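PDB 3RAG: VWFA domain-containing protein from Alicyclobacillus acidocaldarius subsp. acidocaldarius, which is of unknown function but carries a von Willebrand factor A-type fold with a bound sodium ion, and so probably binds metal ions and perhaps protein partners. Local coordinates for residues I16-S21 with R148-T153; Q55-A60 with C71-P76; M86-M91 with K128-V133; V98-L103 with K109-L114; A134-V139 with L226-N231. All coordinates share one frame; numbering follows the deposited sequence.

Contact 1. Residues I16-S21 with R148-T153; sequences ITDGCS and RDKIPT. With NA (sodium ion), chain C.
At the metal site of this VWA fold, D18 of the loop after strand 10-17 meets K150, at the approach to the helix that runs on to residue 165, and shows how one carboxylate can serve a metal and a lysine at once. D18 OD1 binds the sodium ion at 2.4 Å, in company with two waters, S144 and S146. D18 OD2 takes K150 NZ at 2.7 Å in a salt bridge, on the lone pair facing away from OD1. The two side chains cross at about a right angle, and the bend at the end of the lysine (chi4 115°) turns NZ onto the oxygen; S146 O also accepts from NZ. With an alanine in place of K150, D18 OD2 would probably lose its positive mate and the carboxylate would be freer to turn. Since the two oxygens have different partners, the sodium and the lysine together probably hold the carboxylate in one rotation, and the lysine may balance part of its charge without competing for OD1.

Contact 2. Residues Q55-A60 with C71-P76; sequences QGYQEA and CRIVQP
Y57 and I73 make the larger part of this contact, in which a residue at the N-cap position of helix 58-66 leans over the edge strand 71-74. From Y57 the CB atom comes first, 3.7 Å from CD1 of I73. At the root of the ring, Y57 CG is still 4.0 Å from that same methyl. One flank of the ring then runs on along the isoleucine: Y57 CD2 touches both branches, with CD1 and CG2 of I73 each 3.9 Å away, and Y57 CE2 has moved on to I73 CG2 alone, at 4.0 Å. The tip leaves the strand behind, for Y57 OH is hydrogen-bonded to I46 O, which ties the far end of the ring to the end of the neighbouring strand 40-46. The first torsion of I73 (chi1 -63°) sets CG1 beside the backbone N and CG2 opposite that nitrogen, which turns both branches toward the ring. One turn further into the helix the packing shrinks to a small apolar pair, A60 CB against C71 SG at 3.9 Å, and A60 also rests on V43. Two parallel strands joined by a helix that packs on them make a beta-alpha-beta crossover, here strand 40-46, helix 58-66 and strand 71-74, as expected of a three-layered, Rossmann-like VWA domain.

Contact 3. Residues M86-M91 with K128-V133; sequences MTHQTM and KLEDEV
H88 and E130 join helix 79-106 to the last turn of helix 116-132 through a histidine-carboxylate hydrogen bond. H88 ND1 donates to E130 OE2 at 3.1 Å, and the bond is bent, with an angle of 138° at the hydrogen. The oxygen sits at the edge of the imidazole, somewhat tilted from its plane, and is met on the lone pair facing away from OE1. Deeper in, M91 (selenomethionine) lays its selenium 3.9 Å from E130 O and 4.3 Å from V133 CG2, so the same glutamate is touched at both its backbone and its tip. What brings that tip across is an extended chain, whose CG stands anti to the backbone N (chi1 179°). In a second shell, R168 donates to both E130 O and V133 O, holding the end of helix 116-132, while M91 and V133 both rest on I10 of strand 10-17. E130 was modelled in two conformations, so the bond to H88 is certain only for the one described. The bent geometry, the alternative conformer and the proximity of H88 O, a second acceptor 3.4 Å from E130 OE2, imply a modest, probably adjustable polar link between the two helices, beside the looser approach of M91 to V133.

Contact 4. Residues V98-L103 with K109-L114; sequences VVNQEL and KSTEDL
N100 grips S110 and T111 with a single oxygen, a compact example of a helix side chain organising the chain that turns back beside it. N100 OD1 accepts from S110 OG at 2.5 Å, in the carbonyl plane and on a lone pair, and from the backbone N of T111 at 2.7 Å, which arrives nearly along the C=O axis. T111 opens the 3-10 segment 111-113, so this oxygen serves the first N-H of that turn. With chi1 at -165° the amide of N100 swings out opposite its own backbone nitrogen, across to the turn. Beside this polar grip the carbon packing is tight: L103 CD1 is pressed to 3.3 Å from T111 CG2, closer than usual for two methyls; L103 CB also lies 3.3 Å from the carbonyl oxygen K109 O. The contact slackens toward L114, whose CD1 meets L103 CD1 tip to tip at 4.1 Å, and toward solvent, where K109 meets the helix through its backbone and its side chain leads away. Were N100 a leucine, the T111 N-H and the S110 hydroxyl would probably be left without their shared acceptor, and the turn would be less firmly fixed. The whole lies at the far end of helix 79-106, in the hairpin leading into helix 116-132, where V99 and L114 both pack on V122.

Contact 5. Residues A134-V139 with L226-N231; sequences ALHLVV and LSHARN
H136 and H228 form an edge-to-face aromatic pair where helix 214-232 lies against the central sheet. Along the first segment, A134 leads into strand 135-142 and is already bonded through its backbone to I10 of the neighbouring strand. L135 then turns to the other layer, where it packs on L165 of helix 151-165. H136, next in line, faces helix 214-232. Its ring lies with one face beneath H228, whose CD2 stands over its centre. The nearest atom to H228 CD2 is H136 CE1, at 3.5 Å, with ND1 and NE2 of H136 little further off. The ring centroids are 4.6 Å apart and the planes meet at 69°, so H228 enters edge first. A chi1 of -170° carries the H228 ring away from its own backbone nitrogen and toward the sheet. Beyond H136, L137 and V139 again join L135 in facing helix 151-165. H228 also stacks with F193, and both histidines touch A173, so the pair lies between helix and sheet, with H136 the more deeply buried of the two. Because a carbon edge rather than a ring nitrogen points at the centre of the H136 face, the attraction is probably CH-pi in character, with a weakly positive C-H set against the pi cloud of a buried imidazole.

Overall arrangement
The contacts spread along one domain, from the sodium site to a helical hairpin at the far end. Contacts 1 and 2 share the metal end of the sheet, their centres 10 Å apart, and are joined by a probable hydrogen bond from S21 to E59. Contacts 3 and 4 both use helix 79-106; the centre of contact 4 lies about 40 Å from that of contact 1. Contact 5 touches contact 3 where M91 meets L135, and contact 1 where V139 packs on I16. The loop bearing D18 precedes the strand leading to D142, S144 and S146, the reverse of the usual VWA order and consistent with a circular permutation, so chain-distant segments build the metal site.

Contact 1. Residues I16-S21 with R148-T153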
# COMPACT_ATOMS: atom_id res chain seq x y z
N ILE A 16 5.63 4.80 -2.71
CA ILE A 16 5.78 6.25 -2.68
C ILE A 16 7.02 6.61 -3.49
O ILE A 16 8.14 6.15 -3.18
CB ILE A 16 5.88 6.79 -1.23
CG1 ILE A 16 4.61 6.39 -0.45
CG2 ILE A 16 6.06 8.31 -1.26
CD1 ILE A 16 4.61 6.80 1.04
N THR A 17 6.86 7.41 -4.54
CA THR A 17 7.91 7.50 -5.54
C THR A 17 7.92 8.87 -6.20
O THR A 17 6.90 9.56 -6.21
CB THR A 17 7.70 6.36 -6.61
OG1 THR A 17 8.78 6.34 -7.54
CG2 THR A 17 6.37 6.59 -7.40
N ASP A 18 9.07 9.28 -6.75
CA ASP A 18 9.11 10.53 -7.51
C ASP A 18 9.37 10.36 -9.01
O ASP A 18 9.84 11.28 -9.68
CB ASP A 18 10.04 11.59 -6.88
CG ASP A 18 11.51 11.25 -7.05
OD1 ASP A 18 11.81 10.09 -7.39
OD2 ASP A 18 12.36 12.13 -6.80
N GLY A 19 9.06 9.17 -9.54
CA GLY A 19 9.09 9.01 -10.99
C GLY A 19 9.17 7.57 -11.44
O GLY A 19 9.56 6.70 -10.66
N CYS A 20 8.87 7.33 -12.71
CA CYS A 20 8.82 5.98 -13.26
C CYS A 20 10.13 5.20 -13.11
O CYS A 20 11.22 5.77 -13.09
CB CYS A 20 8.44 6.03 -14.73
SG CYS A 20 9.52 7.11 -15.68
N SER A 21 10.01 3.87 -13.03
CA SER A 21 11.22 3.02 -12.94
C SER A 21 12.16 3.27 -14.10
O SER A 21 11.73 3.58 -15.22
CB SER A 21 10.85 1.54 -12.89
OG SER A 21 10.29 1.10 -14.13
N ARG A 148 16.31 12.86 -2.59
CA ARG A 148 17.04 13.32 -1.40
C ARG A 148 16.27 14.38 -0.61
O ARG A 148 16.19 14.32 0.61
CB ARG A 148 18.44 13.85 -1.79
CG ARG A 148 19.36 14.02 -0.58
CD ARG A 148 20.82 14.22 -1.04
NE ARG A 148 21.38 12.98 -1.61
CZ ARG A 148 21.83 12.86 -2.85
NH1 ARG A 148 21.81 13.89 -3.68
NH2 ARG A 148 22.32 11.70 -3.27
N ASP A 149 15.66 15.32 -1.31
CA ASP A 149 14.99 16.40 -0.60
C ASP A 149 13.55 16.09 -0.21
O ASP A 149 12.89 16.89 0.43
CB ASP A 149 14.98 17.65 -1.44
CG ASP A 149 16.33 18.33 -1.45
OD1 ASP A 149 17.09 18.22 -0.45
OD2 ASP A 149 16.61 18.95 -2.49
N LYS A 150 13.05 14.93 -0.64
CA LYS A 150 11.68 14.54 -0.31
C LYS A 150 11.70 13.59 0.86
O LYS A 150 10.70 13.44 1.55
CB LYS A 150 11.03 13.87 -1.52
CG LYS A 150 10.97 14.83 -2.73
CD LYS A 150 10.69 14.12 -4.05
CE LYS A 150 10.83 15.09 -5.21
NZ LYS A 150 11.96 14.76 -6.14
N ILE A 151 12.84 12.96 1.08
CA ILE A 151 12.95 11.92 2.11
C ILE A 151 12.54 12.37 3.53
O ILE A 151 11.81 11.66 4.21
CB ILE A 151 14.34 11.20 2.09
CG1 ILE A 151 14.39 10.17 0.96
CG2 ILE A 151 14.60 10.47 3.43
CD1 ILE A 151 15.83 9.60 0.73
N PRO A 152 12.98 13.56 3.97
CA PRO A 152 12.55 13.92 5.33
C PRO A 152 11.03 14.00 5.47
O PRO A 152 10.49 13.59 6.49
CB PRO A 152 13.23 15.29 5.56
CG PRO A 152 14.51 15.20 4.69
CD PRO A 152 14.00 14.50 3.44
N THR A 153 10.35 14.51 4.45
CA THR A 153 8.89 14.61 4.52
C THR A 153 8.27 13.23 4.49
O THR A 153 7.30 12.94 5.20
CB THR A 153 8.36 15.49 3.38
OG1 THR A 153 8.89 16.80 3.57
CG2 THR A 153 6.81 15.55 3.37
NA NA C . 13.61 9.41 -8.87
O HOH W 1 12.17 7.37 -9.02
O HOH W 2 13.77 9.31 -11.71

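Contact 2. Residues Q55-A60 with C71-P76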
# COMPACT_ATOMS: atom_id res chain seq x y z
N GLN A 55 9.89 13.10 -13.36
CA GLN A 55 8.65 12.80 -12.69
C GLN A 55 7.56 12.35 -13.67
O GLN A 55 6.55 13.03 -13.85
CB GLN A 55 8.18 13.98 -11.83
CG GLN A 55 8.82 13.98 -10.41
CD GLN A 55 10.26 14.48 -10.38
OE1 GLN A 55 11.16 13.80 -9.87
NE2 GLN A 55 10.48 15.67 -10.93
N GLY A 56 7.77 11.22 -14.33
CA GLY A 56 6.73 10.68 -15.19
C GLY A 56 5.88 9.69 -14.44
O GLY A 56 6.40 8.74 -13.84
N TYR A 57 4.57 9.89 -14.47
CA TYR A 57 3.65 9.05 -13.71
C TYR A 57 2.67 8.22 -14.56
O TYR A 57 1.69 7.74 -14.04
CB TYR A 57 2.89 9.87 -12.65
CG TYR A 57 3.86 10.42 -11.63
CD1 TYR A 57 4.73 9.58 -10.96
CD2 TYR A 57 3.92 11.79 -11.36
CE1 TYR A 57 5.67 10.07 -10.05
CE2 TYR A 57 4.85 12.30 -10.44
CZ TYR A 57 5.71 11.43 -9.78
OH TYR A 57 6.63 11.90 -8.86
N GLN A 58 2.93 8.06 -15.85
CA GLN A 58 2.12 7.10 -16.61
C GLN A 58 2.28 5.75 -15.92
O GLN A 58 1.29 5.08 -15.61
CB GLN A 58 2.58 6.97 -18.07
CG GLN A 58 2.39 8.20 -18.95
CD GLN A 58 0.92 8.51 -19.25
OE1 GLN A 58 0.02 7.73 -18.92
NE2 GLN A 58 0.68 9.64 -19.87
N GLU A 59 3.53 5.34 -15.69
CA GLU A 59 3.78 4.03 -15.10
C GLU A 59 3.06 3.88 -13.76
O GLU A 59 2.45 2.85 -13.48
CB GLU A 59 5.28 3.80 -14.89
CG GLU A 59 5.59 2.38 -14.40
CD GLU A 59 7.06 2.23 -14.10
OE1 GLU A 59 7.79 1.63 -14.93
OE2 GLU A 59 7.48 2.76 -13.05
N ALA A 60 3.13 4.90 -12.93
CA ALA A 60 2.41 4.87 -11.64
C ALA A 60 0.92 4.53 -11.82
O ALA A 60 0.36 3.73 -11.09
CB ALA A 60 2.56 6.20 -10.88
N CYS A 71 -3.97 5.54 -7.78
CA CYS A 71 -2.80 6.39 -7.95
C CYS A 71 -3.20 7.83 -7.66
O CYS A 71 -4.20 8.32 -8.20
CB CYS A 71 -2.24 6.29 -9.38
SG CYS A 71 -0.91 7.47 -9.72
N ARG A 72 -2.42 8.50 -6.82
CA ARG A 72 -2.62 9.93 -6.60
C ARG A 72 -1.25 10.60 -6.72
O ARG A 72 -0.24 9.99 -6.42
CB ARG A 72 -3.22 10.20 -5.20
CG ARG A 72 -4.67 9.73 -5.07
CD ARG A 72 -5.61 10.49 -6.01
NE ARG A 72 -7.00 10.04 -5.84
CZ ARG A 72 -7.58 9.07 -6.54
NH1 ARG A 72 -8.85 8.75 -6.31
NH2 ARG A 72 -6.92 8.42 -7.49
N ILE A 73 -1.26 11.85 -7.15
CA ILE A 73 -0.05 12.61 -7.42
C ILE A 73 -0.13 13.90 -6.60
O ILE A 73 -1.04 14.69 -6.79
CB ILE A 73 0.08 12.88 -8.93
CG1 ILE A 73 0.21 11.54 -9.68
CG2 ILE A 73 1.29 13.78 -9.22
CD1 ILE A 73 0.03 11.66 -11.21
N VAL A 74 0.80 14.09 -5.66
CA VAL A 74 0.58 15.15 -4.67
C VAL A 74 1.87 15.84 -4.29
O VAL A 74 2.94 15.29 -4.48
CB VAL A 74 -0.12 14.63 -3.37
CG1 VAL A 74 -1.50 14.01 -3.69
CG2 VAL A 74 0.75 13.60 -2.62
N GLN A 75 1.76 17.06 -3.77
CA GLN A 75 2.94 17.71 -3.21
C GLN A 75 3.36 17.04 -1.90
O GLN A 75 2.55 16.36 -1.26
CB GLN A 75 2.65 19.19 -2.99
CG GLN A 75 2.37 19.90 -4.30
CD GLN A 75 1.95 21.34 -4.11
OE1 GLN A 75 1.18 21.66 -3.19
NE2 GLN A 75 2.44 22.22 -4.97
N PRO A 76 4.63 17.21 -1.51
CA PRO A 76 5.18 16.54 -0.33
C PRO A 76 4.33 16.79 0.92
O PRO A 76 4.09 15.85 1.66
CB PRO A 76 6.57 17.16 -0.19
CG PRO A 76 6.96 17.47 -1.62
CD PRO A 76 5.68 17.94 -2.26

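Contact 3. Residues M86-M91 with K128-V133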
# COMPACT_ATOMS: atom_id res chain seq x y z
N MSE A 86 -6.08 6.98 0.85
CA MSE A 86 -6.09 5.93 -0.17
C MSE A 86 -6.21 4.57 0.50
O MSE A 86 -6.92 3.69 -0.01
CB MSE A 86 -4.81 5.95 -1.02
CG MSE A 86 -4.66 7.15 -1.95
SE MSE A 86 -2.95 7.25 -2.67
CE MSE A 86 -2.25 5.84 -2.07
N THR A 87 -5.51 4.41 1.62
CA THR A 87 -5.47 3.11 2.31
C THR A 87 -6.89 2.79 2.77
O THR A 87 -7.41 1.70 2.52
CB THR A 87 -4.49 3.14 3.50
OG1 THR A 87 -3.18 3.40 3.01
CG2 THR A 87 -4.47 1.80 4.25
N HIS A 88 -7.54 3.76 3.41
CA HIS A 88 -8.93 3.54 3.82
C HIS A 88 -9.92 3.34 2.67
O HIS A 88 -10.78 2.44 2.71
CB HIS A 88 -9.39 4.65 4.79
CG HIS A 88 -8.82 4.50 6.17
ND1 HIS A 88 -9.21 3.49 7.03
CD2 HIS A 88 -7.88 5.21 6.83
CE1 HIS A 88 -8.54 3.60 8.16
NE2 HIS A 88 -7.72 4.63 8.06
N GLN A 89 -9.81 4.15 1.61
CA GLN A 89 -10.76 4.01 0.53
C GLN A 89 -10.61 2.67 -0.21
O GLN A 89 -11.61 2.05 -0.55
CB GLN A 89 -10.68 5.22 -0.40
CG GLN A 89 -11.68 5.24 -1.51
CD GLN A 89 -11.67 6.57 -2.24
OE1 GLN A 89 -11.21 7.59 -1.71
NE2 GLN A 89 -12.17 6.57 -3.48
N THR A 90 -9.38 2.23 -0.47
CA THR A 90 -9.20 0.93 -1.13
C THR A 90 -9.56 -0.25 -0.20
O THR A 90 -10.12 -1.24 -0.67
CB THR A 90 -7.74 0.75 -1.73
OG1 THR A 90 -6.76 0.92 -0.70
CG2 THR A 90 -7.48 1.77 -2.86
N MSE A 91 -9.26 -0.14 1.10
CA MSE A 91 -9.70 -1.16 2.07
C MSE A 91 -11.23 -1.25 2.05
O MSE A 91 -11.81 -2.34 1.98
CB MSE A 91 -9.16 -0.85 3.50
CG MSE A 91 -9.67 -1.79 4.66
SE MSE A 91 -8.58 -1.87 6.14
CE MSE A 91 -7.60 -0.42 5.74
N LYS A 128 -17.60 -1.89 10.06
CA LYS A 128 -17.06 -2.67 11.17
C LYS A 128 -15.83 -3.45 10.69
O LYS A 128 -14.79 -3.44 11.36
CB LYS A 128 -18.13 -3.60 11.74
CG LYS A 128 -17.68 -4.45 12.94
CD LYS A 128 -18.84 -5.33 13.45
CE LYS A 128 -18.51 -6.01 14.77
NZ LYS A 128 -18.32 -5.00 15.85
N LEU A 129 -15.93 -4.08 9.52
CA LEU A 129 -14.78 -4.80 8.97
C LEU A 129 -13.60 -3.84 8.76
O LEU A 129 -12.45 -4.19 9.06
CB LEU A 129 -15.13 -5.46 7.63
CG LEU A 129 -16.06 -6.68 7.77
CD1 LEU A 129 -16.61 -7.10 6.42
CD2 LEU A 129 -15.26 -7.81 8.42
N GLU A 130 -13.88 -2.64 8.26
CA GLU A 130 -12.82 -1.67 8.01
C GLU A 130 -12.04 -1.34 9.28
O GLU A 130 -10.86 -1.00 9.23
CB GLU A 130 -13.39 -0.39 7.37
CG GLU A 130 -12.33 0.66 7.11
CD GLU A 130 -12.81 1.82 6.25
OE1 GLU A 130 -14.02 1.87 5.91
OE2 GLU A 130 -11.97 2.68 5.92
N ASP A 131 -12.70 -1.46 10.43
CA ASP A 131 -12.04 -1.22 11.71
C ASP A 131 -11.37 -2.45 12.30
O ASP A 131 -10.35 -2.33 13.01
CB ASP A 131 -13.05 -0.66 12.74
CG ASP A 131 -12.42 -0.42 14.10
OD1 ASP A 131 -11.52 0.43 14.20
OD2 ASP A 131 -12.83 -1.09 15.08
N GLU A 132 -11.93 -3.62 12.03
CA GLU A 132 -11.61 -4.84 12.78
C GLU A 132 -10.74 -5.88 12.10
O GLU A 132 -10.10 -6.68 12.78
CB GLU A 132 -12.90 -5.51 13.30
CG GLU A 132 -13.60 -4.69 14.33
CD GLU A 132 -14.88 -5.35 14.82
OE1 GLU A 132 -15.19 -6.47 14.37
OE2 GLU A 132 -15.58 -4.72 15.64
N VAL A 133 -10.69 -5.88 10.77
CA VAL A 133 -9.84 -6.87 10.10
C VAL A 133 -8.37 -6.56 10.35
O VAL A 133 -8.00 -5.42 10.66
CB VAL A 133 -10.10 -6.97 8.55
CG1 VAL A 133 -11.58 -7.31 8.25
CG2 VAL A 133 -9.66 -5.69 7.80

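Contact 4. Residues V98-L103 with K109-L114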
# COMPACT_ATOMS: atom_id res chain seq x y z
N VAL A 98 -15.85 -8.19 -0.75
CA VAL A 98 -15.89 -9.39 0.07
C VAL A 98 -17.30 -9.65 0.60
O VAL A 98 -17.81 -10.78 0.55
CB VAL A 98 -14.90 -9.31 1.26
CG1 VAL A 98 -15.16 -10.44 2.26
CG2 VAL A 98 -13.46 -9.35 0.75
N VAL A 99 -17.93 -8.60 1.11
CA VAL A 99 -19.26 -8.76 1.70
C VAL A 99 -20.29 -9.10 0.63
O VAL A 99 -21.18 -9.94 0.84
CB VAL A 99 -19.67 -7.52 2.50
CG1 VAL A 99 -21.15 -7.58 2.85
CG2 VAL A 99 -18.83 -7.40 3.75
N ASN A 100 -20.16 -8.48 -0.53
CA ASN A 100 -21.06 -8.78 -1.63
C ASN A 100 -20.96 -10.26 -2.04
O ASN A 100 -21.97 -10.94 -2.23
CB ASN A 100 -20.80 -7.86 -2.82
CG ASN A 100 -21.91 -7.90 -3.82
OD1 ASN A 100 -23.04 -7.49 -3.54
ND2 ASN A 100 -21.62 -8.42 -5.02
N GLN A 101 -19.74 -10.78 -2.16
CA GLN A 101 -19.56 -12.20 -2.44
C GLN A 101 -20.15 -13.16 -1.40
O GLN A 101 -20.63 -14.24 -1.74
CB GLN A 101 -18.06 -12.50 -2.63
CG GLN A 101 -17.76 -13.33 -3.85
CD GLN A 101 -18.32 -12.71 -5.13
OE1 GLN A 101 -18.28 -11.49 -5.32
NE2 GLN A 101 -18.85 -13.55 -6.01
N GLU A 102 -20.09 -12.77 -0.13
CA GLU A 102 -20.65 -13.57 0.95
C GLU A 102 -22.17 -13.55 0.84
O GLU A 102 -22.83 -14.57 1.05
CB GLU A 102 -20.24 -13.01 2.31
CG GLU A 102 -18.92 -13.52 2.83
CD GLU A 102 -18.97 -15.01 3.08
OE1 GLU A 102 -19.63 -15.43 4.07
OE2 GLU A 102 -18.36 -15.76 2.29
N LEU A 103 -22.71 -12.38 0.54
CA LEU A 103 -24.16 -12.23 0.38
C LEU A 103 -24.67 -13.17 -0.71
O LEU A 103 -25.70 -13.83 -0.56
CB LEU A 103 -24.53 -10.79 0.04
CG LEU A 103 -24.63 -9.83 1.22
CD1 LEU A 103 -24.71 -8.38 0.77
CD2 LEU A 103 -25.83 -10.20 2.09
N LYS A 109 -28.57 -12.89 -3.63
CA LYS A 109 -28.60 -11.44 -3.80
C LYS A 109 -27.32 -10.65 -3.47
O LYS A 109 -26.67 -10.86 -2.45
CB LYS A 109 -29.76 -10.85 -2.99
CG LYS A 109 -31.09 -11.55 -3.21
CD LYS A 109 -32.14 -11.03 -2.25
CE LYS A 109 -33.54 -11.26 -2.78
NZ LYS A 109 -34.55 -10.48 -2.01
N SER A 110 -26.99 -9.74 -4.38
CA SER A 110 -25.92 -8.77 -4.26
C SER A 110 -26.46 -7.59 -3.46
O SER A 110 -27.67 -7.49 -3.26
CB SER A 110 -25.51 -8.32 -5.66
OG SER A 110 -24.47 -7.36 -5.61
N THR A 111 -25.60 -6.68 -3.01
CA THR A 111 -26.09 -5.60 -2.16
C THR A 111 -27.10 -4.73 -2.91
O THR A 111 -27.99 -4.15 -2.31
CB THR A 111 -24.94 -4.70 -1.66
OG1 THR A 111 -24.20 -4.20 -2.78
CG2 THR A 111 -24.01 -5.48 -0.75
N GLU A 112 -26.93 -4.66 -4.23
CA GLU A 112 -27.83 -3.90 -5.10
C GLU A 112 -29.26 -4.46 -5.15
O GLU A 112 -30.19 -3.75 -5.53
CB GLU A 112 -27.26 -3.81 -6.52
CG GLU A 112 -25.95 -3.03 -6.62
CD GLU A 112 -26.07 -1.59 -6.12
OE1 GLU A 112 -27.10 -0.93 -6.38
OE2 GLU A 112 -25.12 -1.12 -5.45
N ASP A 113 -29.40 -5.74 -4.80
CA ASP A 113 -30.69 -6.43 -4.80
C ASP A 113 -31.42 -6.27 -3.47
O ASP A 113 -32.56 -6.72 -3.32
CB ASP A 113 -30.51 -7.93 -5.06
CG ASP A 113 -29.83 -8.23 -6.39
OD1 ASP A 113 -30.26 -7.67 -7.42
OD2 ASP A 113 -28.86 -9.03 -6.40
N LEU A 114 -30.76 -5.66 -2.48
CA LEU A 114 -31.35 -5.47 -1.16
C LEU A 114 -32.08 -4.14 -1.11
O LEU A 114 -31.69 -3.20 -1.79
CB LEU A 114 -30.26 -5.46 -0.08
CG LEU A 114 -29.42 -6.73 0.06
CD1 LEU A 114 -28.31 -6.52 1.10
CD2 LEU A 114 -30.32 -7.88 0.46

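Contact 5. Residues A134-V139 with L226-N231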
# COMPACT_ATOMS: atom_id res chain seq x y z
N ALA A 134 -7.52 -7.57 10.23
CA ALA A 134 -6.09 -7.36 10.24
C ALA A 134 -5.72 -6.58 8.97
O ALA A 134 -6.34 -6.76 7.92
CB ALA A 134 -5.32 -8.70 10.33
N LEU A 135 -4.72 -5.70 9.08
CA LEU A 135 -4.25 -4.95 7.94
C LEU A 135 -2.77 -5.23 7.81
O LEU A 135 -2.00 -4.96 8.74
CB LEU A 135 -4.47 -3.45 8.16
CG LEU A 135 -3.79 -2.51 7.15
CD1 LEU A 135 -4.20 -2.89 5.73
CD2 LEU A 135 -4.14 -1.07 7.47
N HIS A 136 -2.37 -5.81 6.68
CA HIS A 136 -0.94 -6.08 6.45
C HIS A 136 -0.51 -5.15 5.33
O HIS A 136 -1.08 -5.19 4.26
CB HIS A 136 -0.71 -7.52 6.01
CG HIS A 136 -1.07 -8.53 7.05
ND1 HIS A 136 -1.10 -9.88 6.79
CD2 HIS A 136 -1.41 -8.39 8.35
CE1 HIS A 136 -1.45 -10.53 7.89
NE2 HIS A 136 -1.64 -9.65 8.85
N LEU A 137 0.51 -4.34 5.58
CA LEU A 137 0.86 -3.24 4.68
C LEU A 137 2.37 -3.22 4.52
O LEU A 137 3.11 -3.20 5.52
CB LEU A 137 0.43 -1.91 5.32
CG LEU A 137 0.86 -0.62 4.62
CD1 LEU A 137 0.29 -0.51 3.23
CD2 LEU A 137 0.51 0.65 5.44
N VAL A 138 2.84 -3.21 3.28
CA VAL A 138 4.25 -2.96 3.05
C VAL A 138 4.36 -1.61 2.36
O VAL A 138 3.75 -1.39 1.30
CB VAL A 138 4.89 -4.01 2.13
CG1 VAL A 138 6.35 -3.67 1.90
CG2 VAL A 138 4.77 -5.40 2.78
N VAL A 139 5.13 -0.71 2.96
CA VAL A 139 5.35 0.60 2.36
C VAL A 139 6.69 0.53 1.62
O VAL A 139 7.72 0.20 2.25
CB VAL A 139 5.40 1.69 3.45
CG1 VAL A 139 5.65 3.05 2.82
CG2 VAL A 139 4.10 1.70 4.29
N LEU A 226 3.15 -12.43 1.61
CA LEU A 226 2.83 -13.85 1.52
C LEU A 226 3.54 -14.66 2.61
O LEU A 226 2.95 -15.58 3.18
CB LEU A 226 3.17 -14.39 0.12
CG LEU A 226 2.35 -13.74 -1.01
CD1 LEU A 226 2.81 -14.24 -2.37
CD2 LEU A 226 0.85 -13.96 -0.84
N SER A 227 4.79 -14.32 2.92
CA SER A 227 5.51 -15.00 4.00
C SER A 227 4.86 -14.71 5.34
O SER A 227 4.76 -15.59 6.20
CB SER A 227 6.97 -14.55 4.06
OG SER A 227 7.62 -14.83 2.84
N HIS A 228 4.41 -13.46 5.51
CA HIS A 228 3.77 -13.08 6.76
C HIS A 228 2.46 -13.84 6.95
O HIS A 228 2.17 -14.34 8.05
CB HIS A 228 3.52 -11.57 6.80
CG HIS A 228 3.09 -11.07 8.14
ND1 HIS A 228 3.84 -11.28 9.28
CD2 HIS A 228 1.98 -10.40 8.53
CE1 HIS A 228 3.21 -10.73 10.31
NE2 HIS A 228 2.08 -10.21 9.89
N ALA A 229 1.67 -13.94 5.88
CA ALA A 229 0.41 -14.68 5.92
C ALA A 229 0.62 -16.12 6.40
O ALA A 229 -0.21 -16.66 7.15
CB ALA A 229 -0.25 -14.69 4.56
N ARG A 230 1.71 -16.73 5.96
CA ARG A 230 2.02 -18.10 6.34
C ARG A 230 2.47 -18.16 7.80
O ARG A 230 2.12 -19.09 8.53
CB ARG A 230 3.08 -18.71 5.42
CG ARG A 230 2.68 -18.69 3.94
CD ARG A 230 3.65 -19.52 3.08
NE ARG A 230 5.02 -19.02 3.14
CZ ARG A 230 5.59 -18.25 2.20
NH1 ARG A 230 4.91 -17.90 1.12
NH2 ARG A 230 6.84 -17.85 2.35
N ASN A 231 3.24 -17.17 8.23
CA ASN A 231 3.65 -17.08 9.62
C ASN A 231 2.45 -16.89 10.55
O ASN A 231 2.34 -17.54 11.59
CB ASN A 231 4.65 -15.94 9.82
CG ASN A 231 6.00 -16.22 9.16
OD1 ASN A 231 6.38 -17.37 8.95
ND2 ASN A 231 6.72 -15.15 8.83